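Local coordinates for ribonucleoside triphosphate reductase (Lactobacillus leichmannii, PDB 1L1L), which catalyses the adenosylcobalamin-dependent reduction of ribonucleoside triphosphates to 2'-deoxyribonucleoside triphosphates as an allosterically regulated, monomeric class II ribonucleotide reductase, at residues Lys141-Val146 against Ala240-Asp245; Ala145-Phe150 against Leu234-Phe239; Asp179-Leu184 against Val287-Ala292; Ala213-Tyr218 against Lys247-Leu252; Ile278-Asp283 against Asn306-Ala311. One frame throughout, in Å; residues are numbered along the deposited sequence.

Contact 1 of 5, residues Lys141-Val146 against Ala240-Asp245; sequences KQEKAV and AQTNPD
Gln241 reaches Lys144 through its first torsion. With chi1 at 67°, its CG sits between the backbone N and the carbonyl carbon, and the chain then runs out extended. This carries NE2 to the backbone of 141-146. Thr242 has a similar start (chi1 49°), with OG1 in that position and CG2 beside its own backbone N. The methyl therefore faces the other segment while OG1 is turned to one flank.

NE2 of Gln241 gives a weak hydrogen bond to Lys144 O, 3.3 Å long and bent to 126° at the hydrogen. Gln241 NE2 also passes near Ala145 CA, at 4.1 Å. Thr242 CG2 packs against Ala145 CB at 4.3 Å. Thr242 CG2 is also 4.0 Å from Glu143 OE1, at the end of an extended side chain. The other carboxylate oxygen of Glu143, OE2, is bonded to Gly140 N.

Water 1 closes the second polar link. It accepts from Val146 N at 2.9 Å and donates to Thr242 OG1 at 2.8 Å. The same hydroxyl is hydrogen-bonded to Asp236 O at the end of helix 224-236.

The contact thus joins a short strand, paired with 127-128, to the loop leading from helix 224-236 to strand 249-253. It is a light contact with a single bridging water. The direct amide bond is weak, and the water carries the better polar link: the Val146 amide is satisfied by a water that Thr242 OG1 and the Asp236 carboxylate also hold.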
# COMPACT_ATOMS: atom_id res chain seq x y z
N LYS A 141 30.74 -5.87 -2.40
CA LYS A 141 29.59 -5.28 -3.06
C LYS A 141 28.89 -6.31 -3.95
O LYS A 141 27.72 -6.63 -3.76
CB LYS A 141 30.01 -4.07 -3.88
CG LYS A 141 29.08 -2.88 -3.75
CD LYS A 141 29.64 -1.83 -2.81
CE LYS A 141 30.82 -1.11 -3.44
NZ LYS A 141 31.29 0.01 -2.58
N GLN A 142 29.63 -6.85 -4.92
CA GLN A 142 29.08 -7.81 -5.87
C GLN A 142 28.91 -9.23 -5.32
O GLN A 142 28.58 -10.14 -6.08
CB GLN A 142 29.95 -7.87 -7.12
CG GLN A 142 30.41 -6.51 -7.60
CD GLN A 142 29.28 -5.49 -7.59
OE1 GLN A 142 28.29 -5.64 -8.30
NE2 GLN A 142 29.43 -4.45 -6.79
N GLU A 143 29.11 -9.41 -4.02
CA GLU A 143 28.99 -10.73 -3.40
C GLU A 143 27.55 -11.06 -2.99
O GLU A 143 26.94 -10.33 -2.21
CB GLU A 143 29.90 -10.81 -2.18
CG GLU A 143 29.81 -12.12 -1.43
CD GLU A 143 30.81 -12.21 -0.30
OE1 GLU A 143 30.80 -13.22 0.44
OE2 GLU A 143 31.61 -11.26 -0.14
N LYS A 144 27.03 -12.17 -3.51
CA LYS A 144 25.67 -12.60 -3.20
C LYS A 144 25.52 -13.14 -1.79
O LYS A 144 26.39 -13.87 -1.30
CB LYS A 144 25.22 -13.67 -4.21
CG LYS A 144 25.15 -13.17 -5.64
CD LYS A 144 24.45 -14.19 -6.54
CE LYS A 144 24.31 -13.67 -7.96
NZ LYS A 144 23.47 -14.58 -8.78
N ALA A 145 24.42 -12.79 -1.13
CA ALA A 145 24.15 -13.22 0.23
C ALA A 145 22.70 -13.64 0.41
O ALA A 145 21.80 -13.05 -0.18
CB ALA A 145 24.49 -12.11 1.21
N VAL A 146 22.49 -14.67 1.23
CA VAL A 146 21.15 -15.16 1.50
C VAL A 146 20.28 -14.12 2.19
O VAL A 146 19.06 -14.10 2.02
CB VAL A 146 21.21 -16.41 2.39
CG1 VAL A 146 19.81 -16.84 2.78
CG2 VAL A 146 21.93 -17.53 1.67
N ALA A 240 27.95 -21.25 4.87
CA ALA A 240 29.40 -21.25 4.67
C ALA A 240 29.91 -20.18 3.70
O ALA A 240 30.97 -19.60 3.92
CB ALA A 240 29.85 -22.63 4.19
N GLN A 241 29.15 -19.92 2.64
CA GLN A 241 29.54 -18.93 1.64
C GLN A 241 29.82 -17.56 2.24
O GLN A 241 30.63 -16.79 1.70
CB GLN A 241 28.43 -18.80 0.59
CG GLN A 241 27.15 -18.20 1.14
CD GLN A 241 26.03 -18.17 0.12
OE1 GLN A 241 25.51 -19.22 -0.26
NE2 GLN A 241 25.67 -16.98 -0.34
N THR A 242 29.15 -17.24 3.34
CA THR A 242 29.32 -15.96 4.01
C THR A 242 29.75 -16.16 5.45
O THR A 242 29.41 -15.36 6.33
CB THR A 242 28.00 -15.14 3.99
OG1 THR A 242 26.92 -15.97 4.43
CG2 THR A 242 27.71 -14.64 2.59
N ASN A 243 30.50 -17.23 5.69
CA ASN A 243 30.99 -17.56 7.02
C ASN A 243 32.14 -18.57 6.93
O ASN A 243 32.03 -19.71 7.40
CB ASN A 243 29.87 -18.14 7.88
CG ASN A 243 30.29 -18.36 9.32
OD1 ASN A 243 31.41 -18.01 9.71
ND2 ASN A 243 29.40 -18.92 10.12
N PRO A 244 33.26 -18.15 6.32
CA PRO A 244 34.42 -19.03 6.18
C PRO A 244 34.93 -19.62 7.50
O PRO A 244 35.19 -20.82 7.59
CB PRO A 244 35.45 -18.13 5.49
CG PRO A 244 35.05 -16.74 5.92
CD PRO A 244 33.55 -16.81 5.80
N ASP A 245 35.04 -18.78 8.52
CA ASP A 245 35.53 -19.21 9.83
C ASP A 245 34.65 -20.24 10.53
O ASP A 245 34.97 -20.69 11.63
CB ASP A 245 35.69 -18.00 10.75
CG ASP A 245 36.98 -17.25 10.49
OD1 ASP A 245 37.32 -17.04 9.31
OD2 ASP A 245 37.65 -16.87 11.48
O HOH W 1 24.53 -15.70 2.98

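Contact 2 of 5, residues Ala145-Phe150 against Leu234-Phe239; sequences AVSMPF and LIDLHF
Ser147 and Asp236 meet as a two-point pair. Asp236 has its CG anti to the carbonyl carbon (chi1 -69°), which swings the carboxylate out to the other segment. Ser147 OG donates to OD2 of Asp236 at a short 2.5 Å. Ser147 N donates to OD1 of Asp236 at 3.2 Å, with 148° at the hydrogen. Both donors come on the syn side but well out of the carboxylate plane. Water 1 donates to Asp236 OD1 as well, and Tyr138 OH is bonded to OD2.

The contact joins the last turn of helix 224-236 to the beta turn that leads into helix 148-158. Helix 224-236 belongs to the insertion region, which is probably what lets this monomer mimic a dimer.

Val146 stands across the Phe239 ring at about a right angle. Val146 CG2 is 3.7 Å from the Phe239 ring centroid and 7° off the normal, a CH-pi contact over the face. Val146 CG1 takes the position anti to the backbone N and reaches Phe239 CZ at 3.8 Å and Ile235 CG2 at 4.0 Å. Ile235 splits its branches: CG2 also touches Ser147 CB at 3.9 Å, while the extended arm brings CD1 obliquely to the Phe150 ring, 4.0 Å from Phe150 CB.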
# COMPACT_ATOMS: atom_id res chain seq x y z
N ALA A 145 24.42 -12.79 -1.13
CA ALA A 145 24.15 -13.22 0.23
C ALA A 145 22.70 -13.64 0.41
O ALA A 145 21.80 -13.05 -0.18
CB ALA A 145 24.49 -12.11 1.21
N VAL A 146 22.49 -14.67 1.23
CA VAL A 146 21.15 -15.16 1.50
C VAL A 146 20.28 -14.12 2.19
O VAL A 146 19.06 -14.10 2.02
CB VAL A 146 21.21 -16.41 2.39
CG1 VAL A 146 19.81 -16.84 2.78
CG2 VAL A 146 21.93 -17.53 1.67
N SER A 147 20.92 -13.24 2.95
CA SER A 147 20.22 -12.20 3.70
C SER A 147 19.73 -11.00 2.89
O SER A 147 18.85 -10.27 3.34
CB SER A 147 21.13 -11.68 4.82
OG SER A 147 22.23 -10.98 4.27
N MET A 148 20.30 -10.78 1.71
CA MET A 148 19.92 -9.62 0.91
C MET A 148 18.41 -9.34 0.75
O MET A 148 17.93 -8.29 1.16
CB MET A 148 20.59 -9.69 -0.47
CG MET A 148 20.45 -8.42 -1.31
SD MET A 148 18.75 -8.12 -1.91
CE MET A 148 19.00 -6.68 -3.01
N PRO A 149 17.65 -10.27 0.14
CA PRO A 149 16.20 -10.02 -0.02
C PRO A 149 15.45 -9.74 1.26
O PRO A 149 14.45 -9.01 1.26
CB PRO A 149 15.71 -11.29 -0.72
CG PRO A 149 16.66 -12.35 -0.20
CD PRO A 149 17.99 -11.64 -0.29
N PHE A 150 15.92 -10.32 2.37
CA PHE A 150 15.27 -10.12 3.65
C PHE A 150 15.61 -8.74 4.19
O PHE A 150 14.80 -8.10 4.87
CB PHE A 150 15.72 -11.18 4.66
CG PHE A 150 15.40 -12.58 4.25
CD1 PHE A 150 14.12 -13.09 4.40
CD2 PHE A 150 16.38 -13.38 3.69
CE1 PHE A 150 13.80 -14.39 3.99
CE2 PHE A 150 16.09 -14.69 3.27
CZ PHE A 150 14.79 -15.19 3.42
N LEU A 234 22.90 -12.34 11.44
CA LEU A 234 22.32 -13.57 11.96
C LEU A 234 22.02 -14.59 10.86
O LEU A 234 22.31 -15.78 11.00
CB LEU A 234 21.02 -13.27 12.72
CG LEU A 234 20.25 -14.52 13.15
CD1 LEU A 234 21.12 -15.36 14.09
CD2 LEU A 234 18.96 -14.12 13.84
N ILE A 235 21.42 -14.12 9.77
CA ILE A 235 21.08 -14.99 8.65
C ILE A 235 22.32 -15.51 7.92
O ILE A 235 22.49 -16.72 7.74
CB ILE A 235 20.17 -14.26 7.63
CG1 ILE A 235 18.79 -14.00 8.25
CG2 ILE A 235 20.04 -15.09 6.37
CD1 ILE A 235 17.90 -13.09 7.40
N ASP A 236 23.19 -14.60 7.49
CA ASP A 236 24.39 -14.98 6.75
C ASP A 236 25.35 -15.93 7.49
O ASP A 236 26.18 -16.58 6.85
CB ASP A 236 25.15 -13.73 6.28
CG ASP A 236 24.41 -12.95 5.18
OD1 ASP A 236 23.76 -13.58 4.33
OD2 ASP A 236 24.50 -11.71 5.15
N LEU A 237 25.25 -16.00 8.82
CA LEU A 237 26.13 -16.88 9.60
C LEU A 237 25.69 -18.34 9.53
O LEU A 237 26.34 -19.22 10.09
CB LEU A 237 26.18 -16.45 11.06
CG LEU A 237 26.98 -15.19 11.40
CD1 LEU A 237 26.95 -14.99 12.91
CD2 LEU A 237 28.42 -15.34 10.91
N HIS A 238 24.56 -18.59 8.87
CA HIS A 238 24.06 -19.95 8.76
C HIS A 238 24.57 -20.60 7.48
O HIS A 238 24.35 -21.79 7.26
CB HIS A 238 22.52 -19.96 8.74
CG HIS A 238 21.89 -19.75 10.08
ND1 HIS A 238 21.87 -18.53 10.72
CD2 HIS A 238 21.25 -20.62 10.90
CE1 HIS A 238 21.24 -18.65 11.88
NE2 HIS A 238 20.86 -19.91 12.01
N PHE A 239 25.27 -19.82 6.65
CA PHE A 239 25.78 -20.32 5.37
C PHE A 239 27.28 -20.15 5.17
O PHE A 239 27.82 -19.04 5.27
CB PHE A 239 25.01 -19.65 4.22
CG PHE A 239 23.51 -19.73 4.38
CD1 PHE A 239 22.84 -18.88 5.26
CD2 PHE A 239 22.77 -20.68 3.68
CE1 PHE A 239 21.46 -18.98 5.45
CE2 PHE A 239 21.39 -20.79 3.86
CZ PHE A 239 20.73 -19.94 4.75
O HOH W 1 24.53 -15.70 2.98

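Contact 3 of 5, residues Asp179-Leu184 against Val287-Ala292; sequences DFAIDL and VLNNKA
Asn289 and Ile182 form a two-bond pairing of a side-chain amide with a backbone. It sits near the C-terminal part of helix 275-289, beside the chain just ahead of strand 183-187, an outer strand of the three-stranded parallel sheet.

The amide lies along the peptide edge much as a neighbouring strand would. Ile182 N donates to Asn289 OD1 at 2.9 Å. This bond is bent, with 130° at the hydrogen, and the donor is tilted from the carbonyl plane. Asn289 ND2 donates back to Ile182 O at 3.1 Å. This one is straighter, 161°, and the acceptor lies near the amide plane. The first torsion, -75°, puts CG beside the backbone N of Asn289, which points the amide at the Ile182 backbone.

Asn289 OD1 also lies 3.2 Å from Ala181 CA. Beyond it the type I turn from Asn289 to Ala292 brings the chain back, and Ala292 CB meets Ala181 CB at 3.7 Å.

Two neighbours share the polar atoms. His238 NE2 gives OD1 of Asn289 a further bond, and Asn285 ND2 is bonded to Ile182 O. Bonds at both ends fix the orientation of the amide, because turning it over would set like against like. His238 also donates from ND1 to Leu234 O, so its ring probably carries a positive charge, which would strengthen the pull on OD1.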
# COMPACT_ATOMS: atom_id res chain seq x y z
N ASP A 179 24.06 -24.51 6.45
CA ASP A 179 25.31 -25.09 6.94
C ASP A 179 25.59 -25.12 8.44
O ASP A 179 26.17 -26.09 8.93
CB ASP A 179 26.49 -24.42 6.24
CG ASP A 179 26.67 -24.88 4.81
OD1 ASP A 179 27.40 -24.20 4.06
OD2 ASP A 179 26.08 -25.92 4.44
N PHE A 180 25.20 -24.07 9.16
CA PHE A 180 25.47 -24.02 10.60
C PHE A 180 24.31 -23.57 11.47
O PHE A 180 23.63 -22.59 11.16
CB PHE A 180 26.65 -23.09 10.89
CG PHE A 180 27.77 -23.20 9.91
CD1 PHE A 180 28.49 -24.38 9.77
CD2 PHE A 180 28.12 -22.11 9.11
CE1 PHE A 180 29.53 -24.49 8.85
CE2 PHE A 180 29.16 -22.20 8.19
CZ PHE A 180 29.86 -23.40 8.06
N ALA A 181 24.09 -24.29 12.57
CA ALA A 181 23.04 -23.92 13.51
C ALA A 181 23.75 -22.91 14.41
O ALA A 181 24.72 -23.25 15.08
CB ALA A 181 22.60 -25.11 14.32
N ILE A 182 23.26 -21.67 14.42
CA ILE A 182 23.90 -20.63 15.21
C ILE A 182 23.41 -20.50 16.65
O ILE A 182 22.22 -20.55 16.92
CB ILE A 182 23.72 -19.25 14.53
CG1 ILE A 182 24.31 -19.29 13.11
CG2 ILE A 182 24.39 -18.16 15.36
CD1 ILE A 182 25.79 -19.64 13.05
N ASP A 183 24.36 -20.34 17.56
CA ASP A 183 24.05 -20.16 18.97
C ASP A 183 23.89 -18.65 19.13
O ASP A 183 24.82 -17.89 18.85
CB ASP A 183 25.20 -20.66 19.85
CG ASP A 183 24.91 -20.52 21.33
OD1 ASP A 183 23.81 -20.96 21.75
OD2 ASP A 183 25.76 -19.97 22.06
N LEU A 184 22.71 -18.21 19.56
CA LEU A 184 22.44 -16.77 19.68
C LEU A 184 22.10 -16.24 21.06
O LEU A 184 21.25 -16.77 21.78
CB LEU A 184 21.30 -16.39 18.72
CG LEU A 184 20.82 -14.93 18.72
CD1 LEU A 184 21.93 -14.04 18.21
CD2 LEU A 184 19.57 -14.80 17.85
N VAL A 287 13.79 -20.94 13.00
CA VAL A 287 13.42 -21.39 11.67
C VAL A 287 14.65 -21.83 10.90
O VAL A 287 14.62 -22.84 10.18
CB VAL A 287 12.71 -20.27 10.86
CG1 VAL A 287 12.49 -20.74 9.43
CG2 VAL A 287 11.39 -19.91 11.52
N LEU A 288 15.73 -21.07 11.04
CA LEU A 288 16.96 -21.40 10.34
C LEU A 288 17.65 -22.63 10.96
O LEU A 288 18.07 -23.53 10.24
CB LEU A 288 17.92 -20.21 10.34
CG LEU A 288 17.50 -19.01 9.48
CD1 LEU A 288 18.37 -17.80 9.80
CD2 LEU A 288 17.63 -19.38 8.00
N ASN A 289 17.76 -22.65 12.29
CA ASN A 289 18.39 -23.77 12.99
C ASN A 289 17.62 -25.08 12.77
O ASN A 289 18.22 -26.11 12.50
CB ASN A 289 18.49 -23.50 14.50
CG ASN A 289 19.59 -22.50 14.85
OD1 ASN A 289 20.44 -22.17 14.02
ND2 ASN A 289 19.58 -22.03 16.09
N ASN A 290 16.30 -25.01 12.89
CA ASN A 290 15.42 -26.16 12.71
C ASN A 290 15.64 -26.86 11.37
O ASN A 290 15.13 -27.97 11.16
CB ASN A 290 13.96 -25.72 12.83
CG ASN A 290 13.55 -25.38 14.25
OD1 ASN A 290 14.32 -24.77 15.00
ND2 ASN A 290 12.33 -25.77 14.63
N LYS A 291 16.38 -26.22 10.48
CA LYS A 291 16.69 -26.78 9.17
C LYS A 291 18.19 -26.87 8.97
O LYS A 291 18.68 -26.99 7.85
CB LYS A 291 16.06 -25.93 8.06
CG LYS A 291 14.54 -26.00 7.99
CD LYS A 291 14.07 -27.44 7.86
CE LYS A 291 12.57 -27.53 7.63
NZ LYS A 291 12.19 -27.06 6.27
N ALA A 292 18.93 -26.81 10.07
CA ALA A 292 20.39 -26.91 10.02
C ALA A 292 20.80 -28.22 9.34
O ALA A 292 20.36 -29.30 9.74
CB ALA A 292 20.96 -26.84 11.43

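Contact 4 of 5, residues Ala213-Tyr218 against Lys247-Leu252; sequences ADSIYY and KQKLIL
Ile216 packs between Lys247 and Leu250. Ile216 CD1 presses on Lys247 CB at 3.4 Å, closer than usual for two carbons, and Ile216 CG1 rests on Lys247 CD at 3.7 Å. Ile216 CB in turn lies against Leu250 CD1 at 3.9 Å. The lysine chain runs extended past the isoleucine and turns only at its last torsion (chi4 -61°). That turn brings Lys247 NZ to Asp214 OD1, a weak salt bridge of 3.3 Å.

The opposite face of the sheet has a smaller fit. Ile251 CD1 meets Ser215 CB, just before strand 216-219, at 3.5 Å. The CG2 of Ile251 lies by the Tyr217 ring, whose OH is bonded to Asp253. Farther along, on the Ile216 face, Leu252 CD2 fills the notch between Tyr218 CB, 3.6 Å away, and the edge of the Tyr218 ring, in its plane.

The backbones set this spacing. They run parallel, with an angle of 15° between the short strand axes. Ile216 N donates to Lys249 O at 2.6 Å, Ile216 O accepts from Ile251 N at 2.7 Å, and Tyr218 N donates to Ile251 O.

The two strands are joined by helix 224-236 as a beta-alpha-beta unit. Leu229 and Leu233 of that helix pack on Tyr218, and Leu233 also reaches Leu250 and Leu252. Strand 216-219 is an outer strand here, while strand 249-253 is central, with 183-187 on its other side.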
# COMPACT_ATOMS: atom_id res chain seq x y z
N ALA A 213 36.35 -16.07 23.55
CA ALA A 213 37.13 -15.45 22.49
C ALA A 213 36.64 -15.66 21.05
O ALA A 213 36.74 -14.76 20.21
CB ALA A 213 38.59 -15.89 22.60
N ASP A 214 36.10 -16.84 20.77
CA ASP A 214 35.64 -17.19 19.42
C ASP A 214 34.28 -16.62 18.98
O ASP A 214 33.94 -16.64 17.80
CB ASP A 214 35.63 -18.71 19.26
CG ASP A 214 35.12 -19.16 17.90
OD1 ASP A 214 35.68 -18.71 16.87
OD2 ASP A 214 34.17 -19.97 17.86
N SER A 215 33.50 -16.11 19.93
CA SER A 215 32.18 -15.56 19.62
C SER A 215 32.22 -14.35 18.70
O SER A 215 33.15 -13.55 18.74
CB SER A 215 31.45 -15.18 20.91
OG SER A 215 31.12 -16.33 21.67
N ILE A 216 31.20 -14.23 17.86
CA ILE A 216 31.08 -13.09 16.96
C ILE A 216 30.23 -12.10 17.75
O ILE A 216 29.19 -12.47 18.31
CB ILE A 216 30.34 -13.46 15.66
CG1 ILE A 216 31.08 -14.59 14.95
CG2 ILE A 216 30.26 -12.24 14.74
CD1 ILE A 216 30.35 -15.15 13.73
N TYR A 217 30.68 -10.85 17.82
CA TYR A 217 29.97 -9.84 18.58
C TYR A 217 29.65 -8.60 17.76
O TYR A 217 30.51 -8.09 17.03
CB TYR A 217 30.80 -9.48 19.82
CG TYR A 217 30.32 -8.27 20.58
CD1 TYR A 217 30.64 -6.98 20.15
CD2 TYR A 217 29.53 -8.41 21.72
CE1 TYR A 217 30.19 -5.86 20.84
CE2 TYR A 217 29.07 -7.29 22.42
CZ TYR A 217 29.41 -6.02 21.97
OH TYR A 217 28.96 -4.91 22.64
N TYR A 218 28.42 -8.11 17.89
CA TYR A 218 27.98 -6.92 17.16
C TYR A 218 27.17 -5.97 18.04
O TYR A 218 26.16 -6.36 18.64
CB TYR A 218 27.13 -7.33 15.94
CG TYR A 218 26.63 -6.16 15.11
CD1 TYR A 218 25.35 -6.18 14.55
CD2 TYR A 218 27.43 -5.04 14.87
CE1 TYR A 218 24.88 -5.12 13.78
CE2 TYR A 218 26.97 -3.96 14.10
CZ TYR A 218 25.69 -4.01 13.56
OH TYR A 218 25.22 -2.96 12.80
N LYS A 247 32.25 -19.97 12.19
CA LYS A 247 31.89 -19.50 13.52
C LYS A 247 30.40 -19.70 13.76
O LYS A 247 29.58 -19.29 12.94
CB LYS A 247 32.26 -18.02 13.66
CG LYS A 247 33.74 -17.74 13.55
CD LYS A 247 34.00 -16.25 13.44
CE LYS A 247 35.49 -15.96 13.36
NZ LYS A 247 36.23 -16.43 14.57
N GLN A 248 30.05 -20.32 14.88
CA GLN A 248 28.66 -20.59 15.20
C GLN A 248 28.25 -19.98 16.54
O GLN A 248 27.34 -20.47 17.20
CB GLN A 248 28.41 -22.10 15.23
CG GLN A 248 28.90 -22.83 13.99
CD GLN A 248 28.68 -24.33 14.06
OE1 GLN A 248 29.46 -25.11 13.50
NE2 GLN A 248 27.61 -24.75 14.73
N LYS A 249 28.94 -18.91 16.93
CA LYS A 249 28.63 -18.24 18.18
C LYS A 249 28.42 -16.75 17.91
O LYS A 249 29.37 -16.03 17.61
CB LYS A 249 29.77 -18.44 19.18
CG LYS A 249 29.95 -19.89 19.61
CD LYS A 249 31.03 -20.03 20.68
CE LYS A 249 31.15 -21.47 21.16
NZ LYS A 249 32.16 -21.65 22.25
N LEU A 250 27.17 -16.31 18.01
CA LEU A 250 26.83 -14.92 17.75
C LEU A 250 26.24 -14.22 18.97
O LEU A 250 25.36 -14.75 19.65
CB LEU A 250 25.84 -14.82 16.59
CG LEU A 250 25.36 -13.41 16.25
CD1 LEU A 250 26.57 -12.51 16.03
CD2 LEU A 250 24.46 -13.44 15.01
N ILE A 251 26.75 -13.02 19.24
CA ILE A 251 26.27 -12.23 20.36
C ILE A 251 25.88 -10.86 19.83
O ILE A 251 26.74 -10.08 19.44
CB ILE A 251 27.36 -12.04 21.43
CG1 ILE A 251 27.91 -13.40 21.88
CG2 ILE A 251 26.77 -11.28 22.62
CD1 ILE A 251 29.14 -13.31 22.77
N LEU A 252 24.58 -10.57 19.81
CA LEU A 252 24.11 -9.27 19.33
C LEU A 252 23.75 -8.40 20.54
O LEU A 252 22.91 -8.78 21.37
CB LEU A 252 22.89 -9.46 18.42
CG LEU A 252 23.16 -10.19 17.11
CD1 LEU A 252 21.87 -10.36 16.32
CD2 LEU A 252 24.18 -9.41 16.28

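Contact 5 of 5, residues Ile278-Asp283 against Asn306-Ala311; sequences ISMLLD and NLIGKA
Met280 and Asp283 of helix 275-289 pack on Leu307, Ala311 and the backbone side of Ile308 in helix 298-313. The short helix axes are antiparallel (172°) and approach to 9.1 Å.

Apolar packing comes first. In Met280, CG anti to the backbone N and an extended second torsion (-155°) carry SD to the second helix. The third torsion, 98°, turns only the terminal methyl. Met280 SD meets Ala311 CB at 3.7 Å and Ile308 CA at 3.8 Å. CG of Met280 sits 3.5 Å from Leu307 O, against the helix backbone itself. Both CB and SD of Met280 rest on Ala311 CB. Leu307 crosses Asp283 at about a right angle. Leu307 CD1 is 3.7 Å from Asp283 CB, and Leu307 CD2 is beside the same carbon, so the aspartate's stem is used as an apolar surface.

Polar contact is indirect. No hydrogen bond joins the two segments. Water 2 donates to Asp283 OD2 at 2.5 Å and accepts from Lys310 NZ at 3.3 Å. The lysine also bonds His345 O, in helix 340-347.

Phe154 of helix 148-158 touches both Met280 and Ile308, and Asn231 of helix 224-236 does too. This is consistent with a four-helix bundle in which insertion helices stand in for those of a second subunit, as the monomer's mimicry of a dimer suggests.

The chemistry is graded. Thioether and methyl groups fill the inner side, and the charges lie toward one flank. There, the water probably relays the attraction between Asp283 and Lys310, whose charged atoms do not touch, while nearby Glu286 would raise the negative potential at the aspartate.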
# COMPACT_ATOMS: atom_id res chain seq x y z
N ILE A 278 14.11 -8.50 19.51
CA ILE A 278 14.67 -9.66 20.20
C ILE A 278 13.93 -10.93 19.76
O ILE A 278 14.54 -11.87 19.27
CB ILE A 278 14.57 -9.47 21.73
CG1 ILE A 278 15.53 -8.36 22.16
CG2 ILE A 278 14.90 -10.78 22.46
CD1 ILE A 278 15.27 -7.79 23.52
N SER A 279 12.61 -10.93 19.93
CA SER A 279 11.77 -12.06 19.55
C SER A 279 12.00 -12.44 18.09
O SER A 279 12.17 -13.63 17.75
CB SER A 279 10.30 -11.70 19.74
OG SER A 279 10.07 -11.20 21.05
N MET A 280 12.01 -11.44 17.21
CA MET A 280 12.21 -11.69 15.79
C MET A 280 13.53 -12.40 15.52
O MET A 280 13.58 -13.35 14.74
CB MET A 280 12.19 -10.36 15.02
CG MET A 280 12.27 -10.52 13.52
SD MET A 280 12.95 -9.03 12.73
CE MET A 280 14.66 -9.52 12.52
N LEU A 281 14.60 -11.96 16.16
CA LEU A 281 15.91 -12.58 15.95
C LEU A 281 15.93 -14.00 16.50
O LEU A 281 16.54 -14.89 15.91
CB LEU A 281 17.01 -11.76 16.62
CG LEU A 281 17.29 -10.40 15.97
CD1 LEU A 281 18.12 -9.55 16.92
CD2 LEU A 281 18.00 -10.60 14.63
N LEU A 282 15.27 -14.21 17.63
CA LEU A 282 15.22 -15.53 18.25
C LEU A 282 14.40 -16.49 17.40
O LEU A 282 14.84 -17.60 17.10
CB LEU A 282 14.63 -15.45 19.66
CG LEU A 282 15.50 -14.69 20.67
CD1 LEU A 282 14.78 -14.62 22.00
CD2 LEU A 282 16.87 -15.35 20.79
N ASP A 283 13.21 -16.05 16.99
CA ASP A 283 12.35 -16.88 16.16
C ASP A 283 12.92 -17.12 14.76
O ASP A 283 12.78 -18.21 14.21
CB ASP A 283 10.95 -16.26 16.08
CG ASP A 283 10.23 -16.30 17.41
OD1 ASP A 283 10.57 -17.17 18.25
OD2 ASP A 283 9.31 -15.48 17.62
N ASN A 306 7.53 -13.08 7.46
CA ASN A 306 6.42 -12.79 8.33
C ASN A 306 6.89 -12.33 9.71
O ASN A 306 6.31 -11.42 10.29
CB ASN A 306 5.51 -14.01 8.51
CG ASN A 306 4.77 -14.40 7.24
OD1 ASN A 306 3.97 -15.35 7.26
ND2 ASN A 306 5.02 -13.68 6.13
N LEU A 307 7.92 -13.00 10.23
CA LEU A 307 8.46 -12.67 11.55
C LEU A 307 9.02 -11.25 11.53
O LEU A 307 8.90 -10.51 12.51
CB LEU A 307 9.58 -13.65 11.93
CG LEU A 307 9.12 -15.08 12.29
CD1 LEU A 307 10.32 -16.01 12.44
CD2 LEU A 307 8.31 -15.02 13.58
N ILE A 308 9.62 -10.89 10.41
CA ILE A 308 10.18 -9.56 10.23
C ILE A 308 9.03 -8.54 10.23
O ILE A 308 9.04 -7.56 10.99
CB ILE A 308 10.97 -9.48 8.90
CG1 ILE A 308 12.21 -10.39 8.99
CG2 ILE A 308 11.38 -8.03 8.59
CD1 ILE A 308 13.04 -10.47 7.71
N GLY A 309 8.03 -8.79 9.39
CA GLY A 309 6.89 -7.89 9.31
C GLY A 309 6.25 -7.74 10.67
O GLY A 309 5.85 -6.65 11.06
N LYS A 310 6.17 -8.83 11.41
CA LYS A 310 5.59 -8.79 12.74
C LYS A 310 6.39 -7.87 13.68
O LYS A 310 5.82 -7.14 14.49
CB LYS A 310 5.56 -10.20 13.35
CG LYS A 310 5.05 -10.22 14.78
CD LYS A 310 5.32 -11.56 15.44
CE LYS A 310 4.67 -11.62 16.81
NZ LYS A 310 5.05 -12.87 17.52
N ALA A 311 7.71 -7.89 13.56
CA ALA A 311 8.55 -7.07 14.43
C ALA A 311 8.38 -5.57 14.14
O ALA A 311 8.54 -4.73 15.04
CB ALA A 311 10.01 -7.48 14.26
O HOH W 2 8.25 -13.34 16.99

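Overall arrangement
Contacts 2 and 5 are the buried ones; contacts 1, 3 and 4 are partly exposed. Contact 5 is helix on helix, while contact 2 joins the ends and turns of two helices. Contact 5 is nearly all apolar, with a water-bridged Asp and Lys at one side, whereas contact 2 adds a buried carboxylate to its packing. Contacts 1 and 2 share Ala145, Val146 and water 1, so one water serves both. Contacts 3 and 5 both use helix 275-289, in its later and its middle turns. In contact 3 an asparagine holds the chain that enters the parallel sheet; contact 4 is regular backbone bonding within it. His238 ties contact 2 to contact 3, and Leu237 packs contact 2 on contact 4.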